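PDB 5TIP: major capsid protein from Paramecium bursaria Chlorella virus 1, which self-assembles as trimers into the icosahedral, glycosylated viral capsid of pseudo T=169 symmetry. Local coordinates for the interface of chains A and B. Residues are numbered along the deposited sequence; one frame, centred on the assembly and turned at random. Chains: chain A/B, Major capsid protein.

The interface of chains A and B. Residues chain A 130-131, 144-145; chain B 305, 335.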
# COMPACT_ATOMS: atom_id res chain seq x y z
N ARG A 130 12.48 -4.52 -10.05
CA ARG A 130 13.70 -5.22 -9.68
C ARG A 130 13.79 -6.57 -10.37
O ARG A 130 14.88 -7.01 -10.75
CB ARG A 130 13.78 -5.40 -8.16
CG ARG A 130 13.90 -4.14 -7.34
CD ARG A 130 13.89 -4.49 -5.86
NE ARG A 130 15.08 -5.26 -5.49
CZ ARG A 130 15.13 -6.09 -4.45
NH1 ARG A 130 14.06 -6.27 -3.69
NH2 ARG A 130 16.25 -6.75 -4.17
N MET A 131 12.65 -7.24 -10.53
CA MET A 131 12.62 -8.57 -11.12
C MET A 131 12.73 -8.55 -12.64
O MET A 131 13.00 -9.59 -13.24
CB MET A 131 11.34 -9.30 -10.72
CG MET A 131 11.21 -9.57 -9.23
SD MET A 131 9.53 -10.02 -8.77
CE MET A 131 9.26 -11.46 -9.79
N LYS A 144 22.52 -10.00 -14.92
CA LYS A 144 21.53 -10.15 -13.86
C LYS A 144 20.46 -11.16 -14.21
O LYS A 144 20.09 -11.31 -15.37
CB LYS A 144 20.89 -8.78 -13.59
CG LYS A 144 19.75 -8.80 -12.59
CD LYS A 144 19.20 -7.39 -12.36
CE LYS A 144 18.10 -7.39 -11.32
NZ LYS A 144 17.61 -6.03 -10.99
N ARG A 145 19.98 -11.88 -13.20
CA ARG A 145 18.91 -12.85 -13.40
C ARG A 145 17.57 -12.16 -13.17
O ARG A 145 17.38 -11.46 -12.18
CB ARG A 145 19.07 -14.03 -12.44
CG ARG A 145 17.97 -15.07 -12.58
CD ARG A 145 18.28 -16.32 -11.78
NE ARG A 145 19.56 -16.89 -12.17
CZ ARG A 145 19.70 -17.85 -13.07
NH1 ARG A 145 18.64 -18.35 -13.69
NH2 ARG A 145 20.91 -18.32 -13.36
N TYR B 305 19.05 -2.30 -2.20
CA TYR B 305 18.32 -3.23 -3.04
C TYR B 305 19.20 -3.87 -4.10
O TYR B 305 18.71 -4.66 -4.91
CB TYR B 305 17.13 -2.52 -3.72
CG TYR B 305 16.07 -2.06 -2.74
CD1 TYR B 305 15.26 -2.98 -2.09
CD2 TYR B 305 15.88 -0.71 -2.48
CE1 TYR B 305 14.29 -2.57 -1.20
CE2 TYR B 305 14.91 -0.30 -1.59
CZ TYR B 305 14.12 -1.23 -0.95
OH TYR B 305 13.15 -0.83 -0.06
N LYS B 335 13.55 -11.76 -3.97
CA LYS B 335 12.59 -11.09 -4.84
C LYS B 335 11.31 -11.89 -5.05
O LYS B 335 10.21 -11.35 -4.89
CB LYS B 335 13.24 -10.80 -6.19
CG LYS B 335 14.40 -9.82 -6.13
CD LYS B 335 14.98 -9.60 -7.51
CE LYS B 335 16.11 -8.59 -7.47
NZ LYS B 335 17.07 -8.83 -8.57
O HOH W 1 18.24 -10.88 -9.67
O HOH W 2 17.28 -4.81 -7.54
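The guanidinium of A:Arg130 is slotted between two side chains of chain B. The aliphatic B:Lys335 CG lies over one face, and the ring carbon CD1 of B:Tyr305 sits 3.8 Å above the opposite face, both shifted toward the rim. The tyrosine ring is tilted 53° from the guanidinium plane, and there is no parallel stack. A bend at chi3 (66°) turns the arginine's tip into this slot. Its polar link to chain B runs largely through water: A:Arg130 NE meets water 2 at 3.0 Å in the guanidinium plane, and that water also reaches the backbone O of B:Tyr305. The direct hydrogen bond from A:Arg130 NH2 to B:Tyr305 O, 3.3 Å and poorly aligned, is weak.

B:Lys335 runs out nearly straight across the end of the chain A helix. Its CB passes A:Met131 CG at 3.9 Å, the two side chains heading in opposite directions. At its tip, NZ comes 2.6 Å from water 1, which also bonds A:Arg145 O. A:Lys144, fully extended with CG anti to its backbone N (chi1 175°), donates from NZ within chain A to A:Arg130 O, 2.9 Å, on a lone pair in the carbonyl plane. A:Lys144 NZ and B:Lys335 NZ lie 3.7 Å apart; A:Arg130 O and water 1 may ease any repulsion.

Between neighbouring subunits of the capsomer trimer, the patch joins helix 122-132 and strand 143-149 of chain A to chain B's helix 330-341 and B:Tyr305 loop.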